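Local coordinates for 6-phospho-beta-d glycosidase (PDB 5FOO), which probably hydrolyses 6-phospho-beta-glucosides as a glycoside hydrolase of family 1, and is held here with 6-phosphocyclophellitol in its pocket, at residues A[40-52]-A[419-431]. The protein carries 1 engineered substitution. Residues are numbered along the deposited sequence; the frame is centred on the assembly and turned at random.
With JAZ (6-phosphocyclophellitol), chain G.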
loop_
_atom_site.group_PDB
_atom_site.type_symbol
_atom_site.label_atom_id
_atom_site.label_comp_id
_atom_site.label_asym_id
_atom_site.label_seq_id
_atom_site.Cartn_x
_atom_site.Cartn_y
_atom_site.Cartn_z
ATOM N N ASP A 40 0.282 9.257 23.067
ATOM C CA ASP A 40 -0.964 8.694 23.575
ATOM C C ASP A 40 -2.031 8.566 22.463
ATOM O O ASP A 40 -3.046 7.898 22.673
ATOM C CB ASP A 40 -1.454 9.398 24.857
ATOM C CG ASP A 40 -1.432 10.869 24.747
ATOM O OD1 ASP A 40 -1.931 11.374 23.717
ATOM O OD2 ASP A 40 -0.875 11.495 25.678
ATOM N N LEU A 41 -1.755 9.092 21.257
ATOM C CA LEU A 41 -2.562 8.770 20.085
ATOM C C LEU A 41 -2.352 7.350 19.589
ATOM O O LEU A 41 -3.089 6.920 18.697
ATOM C CB LEU A 41 -2.324 9.745 18.958
ATOM C CG LEU A 41 -2.485 11.248 19.189
ATOM C CD1 LEU A 41 -2.079 11.942 17.905
ATOM C CD2 LEU A 41 -3.894 11.649 19.626
ATOM N N PHE A 42 -1.397 6.610 20.165
ATOM C CA PHE A 42 -1.008 5.309 19.653
ATOM C C PHE A 42 -1.400 4.255 20.610
ATOM O O PHE A 42 -1.021 4.292 21.764
ATOM C CB PHE A 42 0.526 5.274 19.356
ATOM C CG PHE A 42 0.939 6.162 18.225
ATOM C CD1 PHE A 42 1.072 7.561 18.401
ATOM C CD2 PHE A 42 1.145 5.636 16.959
ATOM C CE1 PHE A 42 1.386 8.411 17.322
ATOM C CE2 PHE A 42 1.517 6.474 15.876
ATOM C CZ PHE A 42 1.640 7.865 16.042
ATOM N N TYR A 43 -2.124 3.256 20.124
ATOM C CA TYR A 43 -2.548 2.139 20.975
ATOM C C TYR A 43 -1.474 1.490 21.870
ATOM O O TYR A 43 -0.420 1.053 21.410
ATOM C CB TYR A 43 -3.236 1.084 20.118
ATOM C CG TYR A 43 -4.105 0.154 20.899
ATOM C CD1 TYR A 43 -5.397 0.516 21.282
ATOM C CD2 TYR A 43 -3.627 -1.075 21.268
ATOM C CE1 TYR A 43 -6.188 -0.374 22.019
ATOM C CE2 TYR A 43 -4.366 -1.953 21.998
ATOM C CZ TYR A 43 -5.632 -1.602 22.395
ATOM O OH TYR A 43 -6.289 -2.562 23.112
ATOM N N ASP A 44 -1.788 1.373 23.173
ATOM C CA ASP A 44 -0.879 0.916 24.231
ATOM C C ASP A 44 0.431 1.688 24.282
ATOM O O ASP A 44 1.394 1.167 24.821
ATOM C CB ASP A 44 -0.590 -0.599 24.181
ATOM C CG ASP A 44 -1.801 -1.437 24.525
ATOM O OD1 ASP A 44 -2.748 -0.925 25.096
ATOM O OD2 ASP A 44 -1.840 -2.634 24.226
ATOM N N TYR A 45 0.440 2.911 23.744
ATOM C CA TYR A 45 1.622 3.742 23.652
ATOM C C TYR A 45 2.807 3.133 22.854
ATOM O O TYR A 45 3.930 3.567 23.028
ATOM C CB TYR A 45 2.093 4.173 25.080
ATOM C CG TYR A 45 0.952 4.591 25.970
ATOM C CD1 TYR A 45 0.347 5.827 25.813
ATOM C CD2 TYR A 45 0.476 3.737 26.973
ATOM C CE1 TYR A 45 -0.739 6.212 26.637
ATOM C CE2 TYR A 45 -0.595 4.115 27.793
ATOM C CZ TYR A 45 -1.190 5.346 27.600
ATOM O OH TYR A 45 -2.200 5.706 28.385
ATOM N N VAL A 46 2.551 2.195 21.954
ATOM C CA VAL A 46 3.634 1.540 21.200
ATOM C C VAL A 46 3.889 2.380 19.935
ATOM O O VAL A 46 2.997 2.637 19.124
ATOM C CB VAL A 46 3.300 0.077 20.892
ATOM C CG1 VAL A 46 4.469 -0.635 20.155
ATOM C CG2 VAL A 46 2.956 -0.626 22.221
ATOM N N GLY A 47 5.078 2.932 19.848
ATOM C CA GLY A 47 5.515 3.606 18.663
ATOM C C GLY A 47 6.350 2.683 17.811
ATOM O O GLY A 47 6.350 1.460 18.001
ATOM N N PRO A 48 7.062 3.296 16.866
ATOM C CA PRO A 48 7.825 2.567 15.885
ATOM C C PRO A 48 9.289 2.419 16.177
ATOM O O PRO A 48 10.045 2.084 15.246
ATOM C CB PRO A 48 7.644 3.450 14.634
ATOM C CG PRO A 48 7.673 4.855 15.206
ATOM C CD PRO A 48 6.841 4.710 16.448
ATOM N N ASP A 49 9.748 2.739 17.389
ATOM C CA ASP A 49 11.192 2.640 17.652
ATOM C C ASP A 49 11.782 1.228 17.473
ATOM O O ASP A 49 12.958 1.080 17.075
ATOM C CB ASP A 49 11.575 3.133 19.047
ATOM C CG ASP A 49 11.254 4.609 19.257
ATOM O OD1 ASP A 49 11.764 5.438 18.478
ATOM O OD2 ASP A 49 10.483 4.914 20.175
ATOM N N THR A 50 10.972 0.222 17.782
ATOM C CA THR A 50 11.408 -1.133 17.617
ATOM C C THR A 50 10.569 -1.867 16.591
ATOM O O THR A 50 11.144 -2.649 15.848
ATOM C CB THR A 50 11.422 -1.856 18.987
ATOM O OG1 THR A 50 12.492 -1.278 19.736
ATOM C CG2 THR A 50 11.708 -3.342 18.870
ATOM N N ALA A 51 9.256 -1.578 16.539
ATOM C CA ALA A 51 8.305 -2.204 15.679
ATOM C C ALA A 51 8.462 -3.731 15.731
ATOM O O ALA A 51 8.453 -4.284 16.825
ATOM C CB ALA A 51 8.434 -1.632 14.259
ATOM N N SER A 52 8.671 -4.434 14.600
ATOM C CA SER A 52 8.829 -5.864 14.690
ATOM C C SER A 52 10.296 -6.287 14.508
ATOM O O SER A 52 10.529 -7.396 14.161
ATOM C CB SER A 52 7.870 -6.598 13.730
ATOM O OG SER A 52 6.552 -6.619 14.306
ATOM N N ILE A 419 4.381 -11.358 9.243
ATOM C CA ILE A 419 4.619 -11.331 10.655
ATOM C C ILE A 419 3.958 -10.073 11.229
ATOM O O ILE A 419 4.120 -8.997 10.679
ATOM C CB ILE A 419 6.130 -11.279 10.919
ATOM C CG1 ILE A 419 6.814 -12.534 10.355
ATOM C CG2 ILE A 419 6.413 -11.128 12.424
ATOM C CD1 ILE A 419 8.323 -12.444 10.316
ATOM N N ASP A 420 3.249 -10.211 12.342
ATOM C CA ASP A 420 2.555 -9.116 13.009
ATOM C C ASP A 420 3.428 -7.905 12.964
ATOM O O ASP A 420 4.643 -8.011 13.296
ATOM C CB ASP A 420 2.266 -9.440 14.496
ATOM C CG ASP A 420 1.189 -10.539 14.707
ATOM O OD1 ASP A 420 0.367 -10.841 13.807
ATOM O OD2 ASP A 420 1.134 -11.050 15.859
ATOM N N GLY A 421 2.849 -6.771 12.543
ATOM C CA GLY A 421 3.599 -5.514 12.520
ATOM C C GLY A 421 2.869 -4.313 13.121
ATOM O O GLY A 421 1.700 -4.384 13.496
ATOM N N TRP A 422 3.542 -3.185 13.092
ATOM C CA TRP A 422 3.052 -1.961 13.705
ATOM C C TRP A 422 2.149 -1.248 12.738
ATOM O O TRP A 422 2.646 -0.797 11.723
ATOM C CB TRP A 422 4.260 -1.098 14.044
ATOM C CG TRP A 422 3.958 0.145 14.765
ATOM C CD1 TRP A 422 3.536 0.270 16.094
ATOM C CD2 TRP A 422 4.026 1.470 14.243
ATOM N NE1 TRP A 422 3.410 1.615 16.409
ATOM C CE2 TRP A 422 3.679 2.363 15.298
ATOM C CE3 TRP A 422 4.362 2.006 12.988
ATOM C CZ2 TRP A 422 3.627 3.732 15.122
ATOM C CZ3 TRP A 422 4.317 3.382 12.828
ATOM C CH2 TRP A 422 3.970 4.228 13.909
ATOM N N SER A 423 0.822 -1.169 13.007
ATOM C CA SER A 423 -0.089 -0.470 12.080
ATOM C C SER A 423 -0.413 0.998 12.501
ATOM O O SER A 423 -1.559 1.336 12.792
ATOM C CB SER A 423 -1.444 -1.197 11.719
ATOM O OG SER A 423 -1.634 -2.642 11.789
ATOM N N TRP A 424 0.578 1.853 12.506
ATOM C CA TRP A 424 0.346 3.265 12.501
ATOM C C TRP A 424 -0.340 3.613 13.888
ATOM O O TRP A 424 0.048 3.046 14.950
ATOM C CB TRP A 424 -0.499 3.628 11.250
ATOM C CG TRP A 424 0.034 2.984 9.971
ATOM C CD1 TRP A 424 -0.609 2.088 9.178
ATOM C CD2 TRP A 424 1.324 3.219 9.345
ATOM N NE1 TRP A 424 0.166 1.777 8.084
ATOM C CE2 TRP A 424 1.359 2.439 8.167
ATOM C CE3 TRP A 424 2.436 3.983 9.679
ATOM C CZ2 TRP A 424 2.487 2.377 7.347
ATOM C CZ3 TRP A 424 3.579 3.952 8.835
ATOM C CH2 TRP A 424 3.586 3.145 7.686
ATOM N N LEU A 425 -1.402 4.420 13.860
ATOM C CA LEU A 425 -2.106 4.790 15.101
ATOM C C LEU A 425 -2.608 3.571 15.858
ATOM O O LEU A 425 -2.543 3.568 17.078
ATOM C CB LEU A 425 -3.228 5.786 14.830
ATOM C CG LEU A 425 -2.708 7.113 14.327
ATOM C CD1 LEU A 425 -3.887 7.980 13.959
ATOM C CD2 LEU A 425 -1.817 7.814 15.347
ATOM N N ASN A 426 -2.983 2.492 15.183
ATOM C CA ASN A 426 -3.384 1.289 15.906
ATOM C C ASN A 426 -2.303 0.373 16.387
ATOM O O ASN A 426 -2.594 -0.667 17.055
ATOM C CB ASN A 426 -4.380 0.516 15.065
ATOM C CG ASN A 426 -5.547 1.363 14.701
ATOM O OD1 ASN A 426 -5.724 1.751 13.573
ATOM N ND2 ASN A 426 -6.292 1.731 15.683
ATOM N N ALA A 427 -1.053 0.704 16.045
ATOM C CA ALA A 427 0.085 -0.071 16.536
ATOM C C ALA A 427 -0.247 -1.558 16.443
ATOM O O ALA A 427 -0.590 -1.983 15.376
ATOM C CB ALA A 427 0.456 0.367 17.956
ATOM N N TYR A 428 -0.225 -2.314 17.543
ATOM C CA TYR A 428 -0.441 -3.758 17.552
ATOM C C TYR A 428 -1.792 -4.131 18.116
ATOM O O TYR A 428 -1.992 -5.247 18.549
ATOM C CB TYR A 428 0.702 -4.440 18.384
ATOM C CG TYR A 428 2.046 -4.448 17.645
ATOM C CD1 TYR A 428 2.384 -5.470 16.750
ATOM C CD2 TYR A 428 2.966 -3.423 17.842
ATOM C CE1 TYR A 428 3.602 -5.446 16.045
ATOM C CE2 TYR A 428 4.187 -3.380 17.167
ATOM C CZ TYR A 428 4.502 -4.373 16.268
ATOM O OH TYR A 428 5.723 -4.267 15.642
ATOM N N LYS A 429 -2.720 -3.180 18.194
ATOM C CA LYS A 429 -4.083 -3.528 18.583
ATOM C C LYS A 429 -4.641 -4.720 17.782
ATOM O O LYS A 429 -5.134 -5.689 18.349
ATOM C CB LYS A 429 -4.981 -2.324 18.345
ATOM C CG LYS A 429 -6.398 -2.525 18.829
ATOM C CD LYS A 429 -7.220 -1.288 18.484
ATOM C CE LYS A 429 -8.636 -1.555 19.006
ATOM N NZ LYS A 429 -9.460 -0.373 18.790
ATOM N N ASN A 430 -4.582 -4.617 16.468
ATOM C CA ASN A 430 -5.093 -5.666 15.616
ATOM C C ASN A 430 -3.928 -6.333 14.867
ATOM O O ASN A 430 -3.097 -5.638 14.297
ATOM C CB ASN A 430 -6.078 -5.118 14.605
ATOM C CG ASN A 430 -7.191 -4.291 15.243
ATOM O OD1 ASN A 430 -7.278 -3.062 15.030
ATOM N ND2 ASN A 430 -8.047 -4.944 15.964
ATOM N N ARG A 431 -3.887 -7.669 14.957
ATOM C CA ARG A 431 -2.821 -8.524 14.405
ATOM C C ARG A 431 -3.310 -9.063 13.082
ATOM O O ARG A 431 -4.431 -9.514 13.006
ATOM C CB ARG A 431 -2.490 -9.653 15.379
ATOM C CG ARG A 431 -2.211 -9.219 16.839
ATOM C CD ARG A 431 -1.040 -8.270 16.853
ATOM N NE ARG A 431 -0.556 -7.904 18.181
ATOM C CZ ARG A 431 0.470 -8.452 18.797
ATOM N NH1 ARG A 431 1.172 -9.461 18.260
ATOM N NH2 ARG A 431 0.795 -7.996 19.988
HETATM C C2 JAZ G . -1.804 -1.336 6.889
HETATM C C3 JAZ G . -0.905 -1.263 5.637
HETATM C C4 JAZ G . -1.682 -0.707 4.449
HETATM C C5 JAZ G . -2.917 -1.535 4.120
HETATM C C6 JAZ G . -3.769 -1.731 5.354
HETATM C C7 JAZ G . -2.967 -2.259 6.544
HETATM C C8 JAZ G . -3.855 -2.598 7.739
HETATM O O9 JAZ G . -4.467 -1.385 8.168
HETATM P P10 JAZ G . -4.819 -1.201 9.706
HETATM O O11 JAZ G . -5.380 0.175 9.777
HETATM O O12 JAZ G . -3.686 -1.575 10.568
HETATM O O13 JAZ G . -5.838 -2.214 10.001
HETATM O O14 JAZ G . -4.450 -0.510 5.670
HETATM O O15 JAZ G . -1.100 -1.922 7.989
HETATM O O16 JAZ G . 0.150 -0.387 5.945
HETATM O O17 JAZ G . -0.836 -0.615 3.315
HETATM O O HOH W 1 0.144 -1.579 20.418
#
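Asp-420 O accepts a short hydrogen bond from Ser-52 OG (2.6 Å), joining two loops of the family 1 (beta/alpha)8 barrel: loop 40-52, between helices 30-37 and 54-67, and loop 419-431, which follows the last barrel strand 410-416. The carboxylate of Asp-420 turns away from 40-52 to salt bridges with Arg-431 and Lys-447. With chi1 at -176°, CG opposite the backbone N, the indole of Trp-422 lies with one face against Gly-47 and Pro-48. Its NE1 donates an almost straight bond (2.9 Å) to Val-46 O, which lies in the ring plane although the donor stands above the carbonyl plane. Pro-48 CB sits 3.7 Å from the centroid of the six-membered ring of Trp-422, a CH-pi contact; CZ2 of Trp-422 meets Phe-42 CE2 at 3.5 Å, rim to rim, the planes near-parallel (10°) but stepped, neither ring over the other's face. Ser-423 and Trp-424 belong to the ligand pocket, where Trp-424 NE1 bonds O16 of 6-phosphocyclophellitol (3.0 Å). Leu-425 places CD2 over the Phe-42 ring, and its O accepts a hydrogen bond from Tyr-43 N. From Asn-426 to Lys-429 the chain makes a type II' turn; within it Ala-427 CB touches Tyr-43 O and Val-46 O, and a water links Tyr-43 O to Tyr-428 N. The extended Lys-429 chain crosses the Tyr-43 ring, CG 3.7 Å from its centroid and nearly on the normal.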